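Local structure of Asp (Solanum tuberosum, 3RFI) at residues V27-P32 and Q84-K88. The protein forms the saposin-like domain of a plant aspartic protease and, as in other saposin-like proteins, probably interacts with membrane lipids. Sequence-based numbering, arbitrary orientation.
Sequences VSGVRP and QNQLK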
ATOM      1  N   VAL A  27      -1.217  -3.444  -0.057  1.00 28.28           N
ATOM      2  CA  VAL A  27      -1.864  -3.318  -1.330  1.00 30.47           C
ATOM      3  C   VAL A  27      -3.169  -4.161  -1.369  1.00 30.11           C
ATOM      4  O   VAL A  27      -4.247  -3.637  -1.720  1.00 29.69           O
ATOM      5  CB  VAL A  27      -0.905  -3.631  -2.483  1.00 31.94           C
ATOM      6  CG1 VAL A  27      -1.646  -3.547  -3.848  1.00 37.25           C
ATOM      7  CG2 VAL A  27       0.236  -2.619  -2.513  1.00 33.44           C
ATOM      8  N   SER A  28      -3.086  -5.429  -0.981  1.00 29.68           N
ATOM      9  CA  SER A  28      -4.235  -6.337  -1.060  0.50 32.52           C
ATOM     10  C   SER A  28      -5.297  -6.042  -0.010  1.00 32.22           C
ATOM     11  O   SER A  28      -6.492  -6.422  -0.184  1.00 34.63           O
ATOM     12  CB  SER A  28      -3.784  -7.799  -0.959  0.50 33.38           C
ATOM     13  OG  SER A  28      -3.180  -8.173  -2.189  0.50 37.87           O
ATOM     14  N   GLY A  29      -4.883  -5.346   1.058  1.00 29.56           N
ATOM     15  CA  GLY A  29      -5.815  -4.965   2.118  1.00 30.14           C
ATOM     16  C   GLY A  29      -6.696  -3.783   1.700  1.00 31.41           C
ATOM     17  O   GLY A  29      -7.745  -3.561   2.276  1.00 34.56           O
ATOM     18  N   VAL A  30      -6.324  -3.038   0.685  1.00 31.70           N
ATOM     19  CA  VAL A  30      -7.232  -1.949   0.260  1.00 33.50           C
ATOM     20  C   VAL A  30      -8.572  -2.474  -0.272  1.00 34.89           C
ATOM     21  O   VAL A  30      -8.600  -3.426  -1.035  1.00 33.83           O
ATOM     22  CB  VAL A  30      -6.576  -0.900  -0.597  1.00 33.35           C
ATOM     23  CG1 VAL A  30      -5.417  -1.364  -1.305  1.00 39.00           C
ATOM     24  CG2 VAL A  30      -7.581  -0.238  -1.573  1.00 35.81           C
ATOM     25  N   ARG A  31      -9.682  -1.894   0.175  1.00 36.16           N
ATOM     26  CA  ARG A  31     -10.993  -2.388  -0.263  1.00 39.26           C
ATOM     27  C   ARG A  31     -11.651  -1.291  -1.035  1.00 40.95           C
ATOM     28  O   ARG A  31     -11.993  -0.293  -0.454  1.00 38.59           O
ATOM     29  CB  ARG A  31     -11.868  -2.783   0.929  1.00 40.71           C
ATOM     30  CG  ARG A  31     -11.378  -4.075   1.628  1.00 45.75           C
ATOM     31  CD  ARG A  31     -11.922  -4.159   3.055  1.00 57.76           C
ATOM     32  NE  ARG A  31     -11.591  -2.981   3.880  1.00 65.09           N
ATOM     33  CZ  ARG A  31     -11.338  -3.019   5.198  1.00 68.78           C
ATOM     34  NH1 ARG A  31     -11.346  -4.180   5.869  1.00 71.00           N
ATOM     35  NH2 ARG A  31     -11.064  -1.891   5.850  1.00 69.33           N
ATOM     36  N   PRO A  32     -11.776  -1.461  -2.365  1.00 26.84           N
ATOM     37  CA  PRO A  32     -12.337  -0.420  -3.230  1.00 26.52           C
ATOM     38  C   PRO A  32     -13.642   0.051  -2.666  1.00 27.64           C
ATOM     39  O   PRO A  32     -13.920   1.236  -2.674  1.00 26.85           O
ATOM     40  CB  PRO A  32     -12.576  -1.195  -4.546  1.00 26.11           C
ATOM     41  CG  PRO A  32     -11.357  -2.015  -4.573  1.00 28.82           C
ATOM     42  CD  PRO A  32     -11.329  -2.619  -3.168  1.00 27.04           C
ATOM     43  N   GLN A  84      -4.713  -0.070  -7.038  1.00 21.45           N
ATOM     44  CA  GLN A  84      -4.044  -1.189  -6.390  1.00 22.79           C
ATOM     45  C   GLN A  84      -3.134  -1.895  -7.347  1.00 21.56           C
ATOM     46  O   GLN A  84      -2.094  -2.381  -6.926  1.00 22.14           O
ATOM     47  CB  GLN A  84      -5.033  -2.217  -5.887  1.00 22.03           C
ATOM     48  CG  GLN A  84      -5.794  -1.731  -4.605  1.00 29.87           C
ATOM     49  CD  GLN A  84      -6.925  -2.699  -4.256  1.00 33.50           C
ATOM     50  OE1 GLN A  84      -7.988  -2.629  -4.864  1.00 32.34           O
ATOM     51  NE2 GLN A  84      -6.668  -3.657  -3.334  1.00 34.47           N
ATOM     52  N   ASN A  85      -3.564  -1.999  -8.600  1.00 20.91           N
ATOM     53  CA  ASN A  85      -2.712  -2.685  -9.579  1.00 23.00           C
ATOM     54  C   ASN A  85      -1.444  -1.877  -9.859  1.00 21.90           C
ATOM     55  O   ASN A  85      -0.372  -2.506 -10.007  1.00 25.04           O
ATOM     56  CB  ASN A  85      -3.420  -2.929 -10.890  1.00 23.35           C
ATOM     57  CG  ASN A  85      -2.788  -4.051 -11.657  1.00 27.74           C
ATOM     58  OD1 ASN A  85      -2.832  -5.174 -11.227  1.00 27.83           O
ATOM     59  ND2 ASN A  85      -2.211  -3.749 -12.828  1.00 25.94           N
ATOM     60  N   GLN A  86      -1.544  -0.540  -9.902  1.00 21.68           N
ATOM     61  CA  GLN A  86      -0.353   0.306 -10.028  1.00 23.75           C
ATOM     62  C   GLN A  86       0.544   0.035  -8.831  1.00 23.82           C
ATOM     63  O   GLN A  86       1.768  -0.065  -8.953  1.00 25.92           O
ATOM     64  CB  GLN A  86      -0.672   1.796 -10.140  1.00 25.32           C
ATOM     65  CG  GLN A  86       0.377   2.624 -10.900  1.00 32.59           C
ATOM     66  CD  GLN A  86       1.602   2.797 -10.157  1.00 39.96           C
ATOM     67  OE1 GLN A  86       2.722   2.596 -10.690  1.00 44.84           O
ATOM     68  NE2 GLN A  86       1.453   3.166  -8.895  1.00 37.18           N
ATOM     69  N   LEU A  87      -0.037  -0.166  -7.670  1.00 22.86           N
ATOM     70  CA  LEU A  87       0.815  -0.279  -6.488  1.00 25.24           C
ATOM     71  C   LEU A  87       1.596  -1.600  -6.480  1.00 24.96           C
ATOM     72  O   LEU A  87       2.607  -1.700  -5.783  1.00 27.78           O
ATOM     73  CB  LEU A  87      -0.033  -0.161  -5.224  1.00 25.22           C
ATOM     74  CG  LEU A  87      -0.562   1.233  -4.969  1.00 29.06           C
ATOM     75  CD1 LEU A  87      -1.181   1.225  -3.580  1.00 32.22           C
ATOM     76  CD2 LEU A  87       0.613   2.213  -5.060  1.00 30.75           C
ATOM     77  N   LYS A  88       1.135  -2.572  -7.263  1.00 33.13           N
ATOM     78  CA  LYS A  88       1.798  -3.887  -7.380  1.00 34.89           C
ATOM     79  C   LYS A  88       3.007  -3.792  -8.283  1.00 35.21           C
ATOM     80  O   LYS A  88       3.815  -4.734  -8.348  1.00 37.50           O
ATOM     81  CB  LYS A  88       0.843  -4.902  -8.049  1.00 38.23           C
ATOM     82  CG  LYS A  88      -0.353  -5.331  -7.227  1.00 40.46           C
ATOM     83  CD  LYS A  88      -1.242  -6.275  -8.085  1.00 45.61           C
ATOM     84  CE  LYS A  88      -2.790  -6.041  -7.896  1.00 47.93           C
ATOM     85  NZ  LYS A  88      -3.665  -6.369  -9.111  1.00 40.52           N
TER
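The carbonyl groups at the end of a helix can be read by a side-chain amide from a neighbouring helix. Gln84, near the end of helix 71-87, does this for helix 6-29: its NE2 donates an almost straight hydrogen bond to Val27 O (2.9 Å), which also accepts one from Val30 N (3.2 Å), although that oxygen is crowded in the model and both bonds are correspondingly less certain. An extended side chain, with chi2 near 171°, carries the amide across to the end of helix 6-29. Val30 O also lies 3.0 Å from Gln84 NE2, but at too poor an angle to count as a bond.

The saposin-like fold is built of amphipathic helices tied by disulfides, here Cys11–Cys104, Cys36–Cys76 and Cys42–Cys73, in the permuted (swaposin) order of plant domains, and this contact joins helix 6-29 and the turn after it to helix 71-87. Val27 also packs through its side chain, which is buried. Its CG2 lies on Leu87 CB at 3.7 Å, while its CG1 meets Lys88 CG at 4.0 Å and Gln84 CB at 4.2 Å. Pro32, the first residue of helix 32-38, brings its CG to 3.4 Å from Gln84 OE1 and also touches Glu77, Val80 and Val81 of helix 71-87.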